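Local coordinates for protein esterase (Staphylococcus aureus subsp. aureus USA300_TCH1516, PDB 3D7R) that probably hydrolyses ester bonds as a member of the alpha/beta hydrolase fold family, its natural substrate being unidentified, at residues K44-V49 against V228-K233; E50-K55 against F106-P111; F114-L119 against V130-Y135; D120-S125 against K309-I314. All blocks are in the same frame, centred on the assembly; numbering follows the deposited sequence.

Interaction 1: K44-V49 against V228-K233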
# COMPACT_ATOMS: atom_id res chain seq x y z
N LYS A 44 21.93 5.55 7.73
CA LYS A 44 23.02 5.20 8.67
C LYS A 44 22.83 5.86 10.02
O LYS A 44 23.19 5.30 11.06
CB LYS A 44 24.37 5.62 8.10
CG LYS A 44 24.85 4.80 6.92
CD LYS A 44 26.29 5.13 6.52
CE LYS A 44 26.43 6.52 5.93
NZ LYS A 44 25.44 6.77 4.84
N ASN A 45 22.23 7.05 10.00
CA ASN A 45 22.25 7.96 11.14
C ASN A 45 21.26 9.12 10.96
O ASN A 45 20.53 9.18 9.96
CB ASN A 45 23.67 8.49 11.36
CG ASN A 45 24.27 9.11 10.09
OD1 ASN A 45 23.57 9.75 9.30
ND2 ASN A 45 25.57 8.91 9.90
N ASP A 46 21.23 10.04 11.92
CA ASP A 46 20.30 11.16 11.88
C ASP A 46 20.56 12.04 10.67
O ASP A 46 19.63 12.56 10.06
CB ASP A 46 20.33 11.95 13.19
CG ASP A 46 19.54 11.27 14.31
OD1 ASP A 46 18.87 10.24 14.05
OD2 ASP A 46 19.58 11.76 15.46
N GLN A 47 21.82 12.17 10.31
CA GLN A 47 22.25 13.02 9.23
C GLN A 47 21.66 12.55 7.88
O GLN A 47 21.17 13.36 7.10
CB GLN A 47 23.79 13.07 9.19
CG GLN A 47 24.49 13.79 10.39
CD GLN A 47 24.20 13.22 11.80
OE1 GLN A 47 24.30 12.01 12.06
NE2 GLN A 47 23.85 14.13 12.73
N ASP A 48 21.68 11.23 7.63
CA ASP A 48 21.02 10.62 6.46
C ASP A 48 19.52 10.87 6.47
O ASP A 48 18.92 11.11 5.42
CB ASP A 48 21.25 9.11 6.41
CG ASP A 48 22.62 8.72 5.87
OD1 ASP A 48 23.37 9.60 5.41
OD2 ASP A 48 22.94 7.50 5.91
N VAL A 49 18.91 10.81 7.65
CA VAL A 49 17.47 11.06 7.81
C VAL A 49 17.12 12.50 7.43
O VAL A 49 16.18 12.74 6.65
CB VAL A 49 16.97 10.69 9.26
CG1 VAL A 49 15.52 11.06 9.48
CG2 VAL A 49 17.15 9.19 9.50
N VAL A 228 12.05 3.17 8.86
CA VAL A 228 10.59 3.17 9.02
C VAL A 228 10.18 3.98 10.27
O VAL A 228 9.32 4.87 10.19
CB VAL A 228 10.03 1.70 9.01
CG1 VAL A 228 8.56 1.64 9.43
CG2 VAL A 228 10.22 1.06 7.63
N ASN A 229 10.83 3.70 11.41
CA ASN A 229 10.58 4.48 12.63
C ASN A 229 10.68 5.99 12.38
O ASN A 229 9.74 6.76 12.67
CB ASN A 229 11.56 4.11 13.76
CG ASN A 229 11.31 2.70 14.35
OD1 ASN A 229 12.12 2.21 15.14
ND2 ASN A 229 10.23 2.06 13.96
N GLU A 230 11.81 6.42 11.83
CA GLU A 230 12.09 7.85 11.67
C GLU A 230 11.12 8.51 10.68
O GLU A 230 10.60 9.59 10.93
CB GLU A 230 13.54 8.07 11.24
CG GLU A 230 14.57 7.73 12.32
CD GLU A 230 14.45 8.63 13.55
OE1 GLU A 230 14.44 9.87 13.43
OE2 GLU A 230 14.36 8.09 14.65
N ILE A 231 10.88 7.85 9.57
CA ILE A 231 9.95 8.42 8.59
C ILE A 231 8.53 8.50 9.17
O ILE A 231 7.87 9.54 9.08
CB ILE A 231 9.95 7.65 7.27
CG1 ILE A 231 11.32 7.76 6.59
CG2 ILE A 231 8.83 8.18 6.32
CD1 ILE A 231 11.43 6.87 5.35
N MSE A 232 8.08 7.43 9.80
CA MSE A 232 6.73 7.37 10.37
C MSE A 232 6.52 8.33 11.54
O MSE A 232 5.43 8.89 11.69
CB MSE A 232 6.33 5.93 10.74
CG MSE A 232 6.34 4.98 9.56
SE MSE A 232 4.97 5.45 8.25
CE MSE A 232 3.39 4.93 9.27
N LYS A 233 7.57 8.52 12.34
CA LYS A 233 7.52 9.49 13.41
C LYS A 233 7.27 10.89 12.85
O LYS A 233 6.46 11.64 13.39
CB LYS A 233 8.82 9.46 14.25
CG LYS A 233 8.80 8.41 15.39
CD LYS A 233 10.21 8.23 16.00
CE LYS A 233 10.30 6.94 16.86
NZ LYS A 233 11.72 6.54 17.20

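Interaction 2: E50-K55 against F106-P111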
# COMPACT_ATOMS: atom_id res chain seq x y z
N GLU A 50 17.89 13.46 7.96
CA GLU A 50 17.70 14.88 7.64
C GLU A 50 17.83 15.14 6.14
O GLU A 50 16.96 15.79 5.56
CB GLU A 50 18.69 15.78 8.40
CG GLU A 50 18.56 15.77 9.93
CD GLU A 50 19.68 16.60 10.62
OE1 GLU A 50 20.08 17.65 10.07
OE2 GLU A 50 20.15 16.19 11.71
N ARG A 51 18.88 14.60 5.52
CA ARG A 51 19.11 14.75 4.07
C ARG A 51 17.97 14.18 3.23
O ARG A 51 17.57 14.77 2.23
CB ARG A 51 20.44 14.10 3.66
CG ARG A 51 21.68 14.84 4.23
CD ARG A 51 22.97 14.42 3.54
NE ARG A 51 23.46 13.15 4.08
CZ ARG A 51 24.48 13.05 4.93
NH1 ARG A 51 25.13 14.13 5.34
NH2 ARG A 51 24.85 11.85 5.37
N PHE A 52 17.45 13.03 3.65
CA PHE A 52 16.27 12.42 3.05
C PHE A 52 15.06 13.34 3.14
O PHE A 52 14.42 13.60 2.13
CB PHE A 52 15.96 11.09 3.74
CG PHE A 52 14.78 10.35 3.16
CD1 PHE A 52 14.92 9.61 1.98
CD2 PHE A 52 13.55 10.36 3.81
CE1 PHE A 52 13.84 8.89 1.44
CE2 PHE A 52 12.45 9.63 3.28
CZ PHE A 52 12.61 8.89 2.09
N PHE A 53 14.74 13.84 4.34
CA PHE A 53 13.60 14.76 4.52
C PHE A 53 13.76 16.02 3.69
O PHE A 53 12.80 16.48 3.08
CB PHE A 53 13.37 15.14 5.99
CG PHE A 53 12.83 14.00 6.84
CD1 PHE A 53 12.02 13.00 6.29
CD2 PHE A 53 13.13 13.93 8.20
CE1 PHE A 53 11.53 11.96 7.06
CE2 PHE A 53 12.63 12.87 9.01
CZ PHE A 53 11.84 11.89 8.43
N TYR A 54 14.96 16.59 3.69
CA TYR A 54 15.26 17.75 2.85
C TYR A 54 14.93 17.47 1.36
O TYR A 54 14.19 18.24 0.72
CB TYR A 54 16.74 18.16 2.98
CG TYR A 54 17.12 19.29 2.04
CD1 TYR A 54 16.99 20.62 2.44
CD2 TYR A 54 17.62 19.03 0.76
CE1 TYR A 54 17.35 21.67 1.59
CE2 TYR A 54 17.97 20.08 -0.11
CZ TYR A 54 17.83 21.40 0.33
OH TYR A 54 18.17 22.46 -0.49
N LYS A 55 15.47 16.37 0.84
CA LYS A 55 15.20 15.94 -0.54
C LYS A 55 13.71 15.70 -0.80
O LYS A 55 13.16 16.16 -1.81
CB LYS A 55 15.99 14.65 -0.86
CG LYS A 55 15.92 14.26 -2.34
CD LYS A 55 16.87 13.09 -2.67
CE LYS A 55 16.95 12.88 -4.18
NZ LYS A 55 15.65 12.45 -4.79
N PHE A 106 6.41 4.68 2.22
CA PHE A 106 6.57 5.14 3.62
C PHE A 106 5.97 6.51 3.93
O PHE A 106 6.32 7.12 4.93
CB PHE A 106 8.04 5.04 4.08
CG PHE A 106 8.72 3.78 3.59
CD1 PHE A 106 8.50 2.56 4.23
CD2 PHE A 106 9.54 3.82 2.47
CE1 PHE A 106 9.11 1.39 3.74
CE2 PHE A 106 10.17 2.66 1.97
CZ PHE A 106 9.95 1.44 2.62
N ASN A 107 5.04 6.96 3.07
CA ASN A 107 4.39 8.28 3.17
C ASN A 107 5.38 9.42 2.94
O ASN A 107 5.12 10.56 3.35
CB ASN A 107 3.63 8.48 4.49
CG ASN A 107 2.60 7.36 4.74
OD1 ASN A 107 1.73 7.12 3.92
ND2 ASN A 107 2.73 6.66 5.87
N ALA A 108 6.48 9.11 2.26
CA ALA A 108 7.56 10.07 1.97
C ALA A 108 7.96 10.05 0.50
O ALA A 108 8.36 11.08 -0.06
CB ALA A 108 8.79 9.76 2.84
N LEU A 109 7.90 8.85 -0.10
CA LEU A 109 8.20 8.64 -1.51
C LEU A 109 6.95 8.68 -2.38
O LEU A 109 5.88 8.27 -1.95
CB LEU A 109 8.87 7.27 -1.71
CG LEU A 109 10.21 7.04 -1.01
CD1 LEU A 109 10.65 5.60 -1.22
CD2 LEU A 109 11.26 8.04 -1.53
N GLN A 110 7.10 9.15 -3.60
CA GLN A 110 6.04 9.10 -4.59
C GLN A 110 6.06 7.72 -5.26
O GLN A 110 6.96 6.89 -4.94
CB GLN A 110 6.23 10.23 -5.62
CG GLN A 110 6.15 11.64 -5.04
CD GLN A 110 4.75 12.06 -4.57
OE1 GLN A 110 3.97 11.26 -4.04
NE2 GLN A 110 4.45 13.35 -4.70
N PRO A 111 5.08 7.43 -6.15
CA PRO A 111 5.13 6.12 -6.80
C PRO A 111 6.41 5.86 -7.59
O PRO A 111 6.94 6.75 -8.27
CB PRO A 111 3.92 6.14 -7.74
CG PRO A 111 2.98 7.12 -7.11
CD PRO A 111 3.89 8.19 -6.57

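Interaction 3: F114-L119 against V130-Y135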
# COMPACT_ATOMS: atom_id res chain seq x y z
N PHE A 114 8.10 1.29 -11.14
CA PHE A 114 7.64 -0.09 -11.01
C PHE A 114 6.21 -0.17 -10.47
O PHE A 114 5.50 -1.17 -10.71
CB PHE A 114 8.58 -0.90 -10.08
CG PHE A 114 9.87 -1.34 -10.73
CD1 PHE A 114 10.42 -0.67 -11.82
CD2 PHE A 114 10.55 -2.45 -10.24
CE1 PHE A 114 11.62 -1.10 -12.43
CE2 PHE A 114 11.76 -2.87 -10.82
CZ PHE A 114 12.29 -2.20 -11.92
N HIS A 115 5.79 0.85 -9.72
CA HIS A 115 4.38 0.96 -9.32
C HIS A 115 3.52 1.22 -10.55
O HIS A 115 2.45 0.65 -10.69
CB HIS A 115 4.15 2.08 -8.30
CG HIS A 115 4.48 1.72 -6.88
ND1 HIS A 115 5.34 2.47 -6.10
CD2 HIS A 115 4.02 0.73 -6.08
CE1 HIS A 115 5.43 1.93 -4.90
NE2 HIS A 115 4.63 0.88 -4.86
N TRP A 116 3.98 2.11 -11.43
CA TRP A 116 3.25 2.37 -12.67
C TRP A 116 3.04 1.08 -13.43
O TRP A 116 1.93 0.77 -13.89
CB TRP A 116 4.01 3.40 -13.51
CG TRP A 116 3.72 4.78 -13.03
CD1 TRP A 116 4.27 5.42 -11.93
CD2 TRP A 116 2.77 5.69 -13.58
NE1 TRP A 116 3.72 6.68 -11.81
CE2 TRP A 116 2.79 6.86 -12.79
CE3 TRP A 116 1.91 5.63 -14.67
CZ2 TRP A 116 1.98 7.96 -13.08
CZ3 TRP A 116 1.09 6.71 -14.93
CH2 TRP A 116 1.13 7.86 -14.14
N ARG A 117 4.10 0.30 -13.51
CA ARG A 117 4.08 -0.94 -14.28
C ARG A 117 3.16 -1.99 -13.63
O ARG A 117 2.39 -2.66 -14.32
CB ARG A 117 5.50 -1.44 -14.45
CG ARG A 117 5.63 -2.65 -15.29
CD ARG A 117 7.07 -2.84 -15.64
NE ARG A 117 7.18 -4.05 -16.40
CZ ARG A 117 8.31 -4.72 -16.61
NH1 ARG A 117 9.46 -4.26 -16.09
NH2 ARG A 117 8.27 -5.84 -17.33
N LEU A 118 3.23 -2.12 -12.30
CA LEU A 118 2.37 -3.04 -11.56
C LEU A 118 0.89 -2.71 -11.76
O LEU A 118 0.07 -3.59 -11.99
CB LEU A 118 2.71 -3.02 -10.06
CG LEU A 118 1.80 -3.80 -9.09
CD1 LEU A 118 1.69 -5.31 -9.47
CD2 LEU A 118 2.25 -3.64 -7.62
N LEU A 119 0.55 -1.43 -11.62
CA LEU A 119 -0.84 -0.98 -11.76
C LEU A 119 -1.39 -1.22 -13.17
O LEU A 119 -2.54 -1.63 -13.34
CB LEU A 119 -0.95 0.49 -11.34
CG LEU A 119 -1.24 0.68 -9.83
CD1 LEU A 119 -0.24 -0.04 -8.92
CD2 LEU A 119 -1.28 2.15 -9.49
N VAL A 130 -8.20 1.17 -12.26
CA VAL A 130 -7.31 1.38 -11.11
C VAL A 130 -7.11 2.87 -10.89
O VAL A 130 -6.76 3.61 -11.83
CB VAL A 130 -5.96 0.67 -11.31
CG1 VAL A 130 -4.96 1.04 -10.17
CG2 VAL A 130 -6.18 -0.84 -11.39
N VAL A 131 -7.35 3.31 -9.66
CA VAL A 131 -7.30 4.74 -9.33
C VAL A 131 -6.13 5.00 -8.39
O VAL A 131 -6.05 4.43 -7.28
CB VAL A 131 -8.64 5.23 -8.71
CG1 VAL A 131 -8.58 6.74 -8.41
CG2 VAL A 131 -9.83 4.92 -9.65
N LEU A 132 -5.22 5.85 -8.85
CA LEU A 132 -3.96 6.15 -8.16
C LEU A 132 -3.92 7.62 -7.71
O LEU A 132 -3.49 8.48 -8.45
CB LEU A 132 -2.77 5.86 -9.10
CG LEU A 132 -1.33 6.17 -8.62
CD1 LEU A 132 -0.99 5.37 -7.37
CD2 LEU A 132 -0.30 5.95 -9.74
N PRO A 133 -4.40 7.90 -6.47
CA PRO A 133 -4.23 9.24 -5.86
C PRO A 133 -2.80 9.52 -5.38
O PRO A 133 -2.19 8.69 -4.70
CB PRO A 133 -5.20 9.20 -4.69
CG PRO A 133 -5.25 7.72 -4.28
CD PRO A 133 -5.13 6.96 -5.59
N ILE A 134 -2.26 10.69 -5.74
CA ILE A 134 -0.96 11.09 -5.23
C ILE A 134 -1.23 11.87 -3.92
O ILE A 134 -1.30 13.09 -3.92
CB ILE A 134 -0.16 11.92 -6.27
CG1 ILE A 134 -0.11 11.20 -7.63
CG2 ILE A 134 1.25 12.24 -5.78
CD1 ILE A 134 0.41 9.73 -7.60
N TYR A 135 -1.43 11.12 -2.83
CA TYR A 135 -1.91 11.65 -1.55
C TYR A 135 -0.79 12.42 -0.86
O TYR A 135 0.39 12.19 -1.16
CB TYR A 135 -2.43 10.49 -0.67
CG TYR A 135 -1.41 9.37 -0.50
CD1 TYR A 135 -0.36 9.48 0.43
CD2 TYR A 135 -1.49 8.20 -1.27
CE1 TYR A 135 0.57 8.48 0.58
CE2 TYR A 135 -0.54 7.18 -1.13
CZ TYR A 135 0.49 7.34 -0.21
OH TYR A 135 1.43 6.34 -0.04

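Interaction 4: D120-S125 against K309-I314. With DMS (dimethyl sulfoxide), chain F.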
# COMPACT_ATOMS: atom_id res chain seq x y z
N ASP A 120 -0.56 -0.96 -14.17
CA ASP A 120 -0.91 -1.28 -15.54
C ASP A 120 -1.28 -2.76 -15.68
O ASP A 120 -2.36 -3.08 -16.18
CB ASP A 120 0.24 -0.91 -16.48
CG ASP A 120 -0.17 -0.92 -17.93
OD1 ASP A 120 -1.27 -0.44 -18.25
OD2 ASP A 120 0.62 -1.41 -18.76
N LYS A 121 -0.41 -3.65 -15.18
CA LYS A 121 -0.68 -5.09 -15.21
C LYS A 121 -1.96 -5.49 -14.49
O LYS A 121 -2.71 -6.31 -15.00
CB LYS A 121 0.49 -5.91 -14.62
CG LYS A 121 1.83 -5.71 -15.34
CD LYS A 121 2.52 -7.04 -15.59
CE LYS A 121 3.97 -6.85 -16.00
NZ LYS A 121 4.19 -6.06 -17.24
N ILE A 122 -2.19 -4.92 -13.30
CA ILE A 122 -3.39 -5.25 -12.53
C ILE A 122 -4.65 -4.80 -13.30
O ILE A 122 -5.68 -5.51 -13.30
CB ILE A 122 -3.37 -4.59 -11.11
CG1 ILE A 122 -2.32 -5.27 -10.21
CG2 ILE A 122 -4.75 -4.67 -10.44
CD1 ILE A 122 -1.95 -4.45 -8.99
N THR A 123 -4.57 -3.61 -13.90
CA THR A 123 -5.68 -3.11 -14.72
C THR A 123 -6.02 -4.12 -15.82
O THR A 123 -7.17 -4.50 -16.00
CB THR A 123 -5.33 -1.75 -15.39
OG1 THR A 123 -4.96 -0.80 -14.38
CG2 THR A 123 -6.54 -1.19 -16.21
N LEU A 124 -5.00 -4.55 -16.56
CA LEU A 124 -5.20 -5.45 -17.68
C LEU A 124 -5.66 -6.84 -17.24
O LEU A 124 -6.42 -7.50 -17.97
CB LEU A 124 -3.92 -5.55 -18.53
CG LEU A 124 -3.82 -4.56 -19.71
CD1 LEU A 124 -3.78 -3.11 -19.26
CD2 LEU A 124 -2.58 -4.89 -20.55
N SER A 125 -5.23 -7.29 -16.05
CA SER A 125 -5.66 -8.60 -15.53
C SER A 125 -7.04 -8.63 -14.88
O SER A 125 -7.78 -9.61 -15.03
CB SER A 125 -4.62 -9.16 -14.54
OG SER A 125 -3.35 -9.24 -15.16
N LYS A 309 2.36 -14.50 -10.92
CA LYS A 309 1.51 -15.43 -10.19
C LYS A 309 0.64 -14.71 -9.15
O LYS A 309 -0.54 -15.02 -9.03
CB LYS A 309 2.34 -16.53 -9.51
CG LYS A 309 1.51 -17.62 -8.83
CD LYS A 309 2.38 -18.62 -8.05
CE LYS A 309 1.47 -19.70 -7.44
NZ LYS A 309 2.26 -20.76 -6.77
N ALA A 310 1.20 -13.74 -8.43
CA ALA A 310 0.43 -12.96 -7.44
C ALA A 310 -0.66 -12.16 -8.13
O ALA A 310 -1.78 -12.06 -7.63
CB ALA A 310 1.34 -12.04 -6.64
N ILE A 311 -0.33 -11.56 -9.26
CA ILE A 311 -1.30 -10.79 -10.03
C ILE A 311 -2.45 -11.68 -10.51
O ILE A 311 -3.61 -11.28 -10.41
CB ILE A 311 -0.63 -10.02 -11.20
CG1 ILE A 311 0.20 -8.86 -10.62
CG2 ILE A 311 -1.68 -9.48 -12.18
CD1 ILE A 311 1.32 -8.39 -11.54
N LYS A 312 -2.13 -12.89 -10.98
CA LYS A 312 -3.17 -13.84 -11.38
C LYS A 312 -4.06 -14.22 -10.19
O LYS A 312 -5.27 -14.38 -10.35
CB LYS A 312 -2.60 -15.10 -12.02
CG LYS A 312 -1.98 -14.89 -13.38
CD LYS A 312 -1.50 -16.24 -13.99
CE LYS A 312 -0.40 -16.03 -15.04
NZ LYS A 312 -0.92 -15.99 -16.45
N GLN A 313 -3.46 -14.36 -9.01
CA GLN A 313 -4.23 -14.65 -7.79
C GLN A 313 -5.18 -13.50 -7.40
O GLN A 313 -6.30 -13.74 -6.93
CB GLN A 313 -3.30 -14.99 -6.63
CG GLN A 313 -2.66 -16.39 -6.80
CD GLN A 313 -1.47 -16.60 -5.90
OE1 GLN A 313 -0.75 -15.66 -5.54
NE2 GLN A 313 -1.25 -17.86 -5.53
N ILE A 314 -4.70 -12.26 -7.55
CA ILE A 314 -5.57 -11.08 -7.41
C ILE A 314 -6.74 -11.17 -8.39
O ILE A 314 -7.90 -11.07 -7.97
CB ILE A 314 -4.78 -9.77 -7.60
CG1 ILE A 314 -3.75 -9.61 -6.47
CG2 ILE A 314 -5.75 -8.55 -7.64
CD1 ILE A 314 -2.82 -8.42 -6.60
S DMS F . 1.13 -18.80 -2.41
O DMS F . 0.57 -19.15 -4.06
C1 DMS F . 0.71 -20.23 -1.39
C2 DMS F . 2.92 -18.96 -2.43

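Interaction 1: K44-V49 against V228-K233
The carboxylates of Asp46 and Glu230 come near each other at the edge of this helix-helix contact, Asp46 OD1 standing 4.5 Å from Glu230 OE1, close enough for their like charges probably to be felt. On the side of its other oxygen Glu230 has a basic neighbour one turn later, with Lys233 NZ 4.0 Å from Glu230 OE2, a long salt bridge that may offset part of the charge. The contact sets the N-terminal end of helix 46-61 against helix 225-236 of this alpha/beta hydrolase. Next to the acids, Val49 and the aliphatic part of Glu230 cross at about a right angle: Val49 CG1 lies 4.0 Å from Glu230 CB, and Val49 CG2 rests near Glu230 CG. The Glu230 chain bends at chi2 (-63°), so CB and CG face the valine and the carboxylate lies on the Asp46 side. Phe226 and Phe43 also touch Val49, extending the apolar patch.

The helix start is pinned by Asn45, an N-cap whose OD1 accepts from Asp48 N almost straight along the carbonyl. Asp48 in turn grips Lys44, four residues back, twice: OD2 takes Lys44 NZ at 2.8 Å on its syn lone pair and Lys44 N at 2.9 Å from the anti side.

Interaction 2: E50-K55 against F106-P111
Phe52 rides on a regular stretch of helix, whereas Ala108 and Leu109, which it meets, sit in an irregular loop. The helix turn is closed by routine bonds such as Tyr54 N to Glu50 O; the loop instead enters through two residues of positive phi, Phe106 (64°) and Asn107 (66°), before Ala108 turns its methyl to the helix. In this alpha/beta hydrolase fold the loop joins strand 98-102 to helix 113-126 and follows a His-Gly-Gly sequence starting at His103, a sequence that in related esterases shapes the oxyanion hole, so a similar role here is probable.

The contact is apolar and buried. With CG swung opposite its own backbone nitrogen (chi1 -178°), the Phe52 ring extends from the helix to the loop. Ala108 CB lies at the ring edge, near its plane, 3.7 Å from Phe52 CE2. The Leu109 side chain crosses that of Phe52 at about a right angle, and its CD2 meets the ring obliquely, 4.0 Å from Phe52 CZ and as near to CE1. Phe43, with its ring plane at about 60° to that of Phe52, and Ile231 also touch the Phe52 ring. Farther along the same helix, Arg56 NE and Asn60 ND2 both donate to the backbone oxygen of Ala108.

Interaction 3: F114-L119 against V130-Y135
Leu119 crosses both Val130 and Leu132 at about a right angle, putting its CD2 methyl between two side chains on the same face of a strand. This is the helix-to-strand half of a beta-alpha-beta crossover, strand 98-102, helix 113-126, strand 129-133, within the alpha/beta hydrolase sheet. The helix segment runs nearly antiparallel to the strand (158°), its axis 10.7 Å away.

Leu119 CG packs against Val130 CG1 at 3.8 Å, and its CD2 touches the same methyl. That CD2 also settles onto Leu132, 3.9 Å from each of Leu132 CD1 and CD2. With Leu132 CG opposite its backbone nitrogen (chi1 177°), its two methyls reach Leu119 CD2, and Leu132 CD2 also reaches Trp116. Trp116, about one turn earlier than Leu119, meets Leu132 obliquely, with Trp116 CE2 4.4 Å from Leu132 CD2. Its indole NE1 hydrogen-bonds to His64 NE2, which helps to fix the ring, and Phe87 meets it edge-to-face. Between the two inward residues, Val131 points the other way, to helix 143-161. Ile134 centres an inverse gamma turn, where Tyr135 N makes a weak 3.2 Å bond to Pro133 O.

Interaction 4: D120-S125 against K309-I314
Ile311 overlaps three residues of the neighbouring helix, spreading its two branches over Lys121, Ile122 and Ser125. The contact pairs helix 113-126 with helix 305-318, the last helix of the chain, as they pack side by side on one face of the alpha/beta hydrolase sheet. The short segments run in the same general direction, crossing at -42° with axes 9.7 Å apart.

The two branches of Ile311 have different partners. CG2, opposite the backbone nitrogen, pushes into the Ser125 side chain, 3.4 Å from Ser125 OG; this is a snug van der Waals contact. The longer branch runs the other way, and its CD1 comes 4.0 Å from Lys121 CB, while CG1 lies beside Ile122 CG1 at a looser distance. Lys121 offers just the base of its side chain here, for its bent chain leads the amine away, and a dimethyl sulfoxide molecule, not the one at Gln313, lies close to that side chain. Ile311 also touches Leu118, and Ile314 packs on Phe262 of the sheet.

Although set against a methyl, the Ser125 hydroxyl has a polar partner: it turns back along its own helix and donates to Lys121 O at 3.0 Å. It comes from above the carbonyl plane, 36° out of it, while Ser125 N reaches the same oxygen from the opposite face. On the far flank of helix 305-318, Gln313 extends outward, its OE1 bonded to Tyr292 OH. Its NE2 donates to the oxygen of a dimethyl sulfoxide, probably from the crystallisation liquor, over 2.7 Å at 154°, with Lys309 CE 3.5 Å from that oxygen.

Interactions 1 and 2 use successive parts of helix 46-61, their centres 10 Å apart, and are bridged by helix 225-236: Ile231 CD1 lies 3.6 Å from Phe52 CE2. Interactions 3 and 4 likewise divide helix 113-126, one facing the sheet and the other the last helix, and meet where Leu118 CD1 touches Ile311 CD1 at 3.7 Å. The loop 106-111 joins the two pairs, with Pro111 CG 3.7 Å from Ile134 CD1, so this loop, probably close to the oxyanion hole, lies between helix 46-61 and segment 130-135. Interactions 1 and 4 lie on opposite sides of the chain's centre, 33 Å apart between centres.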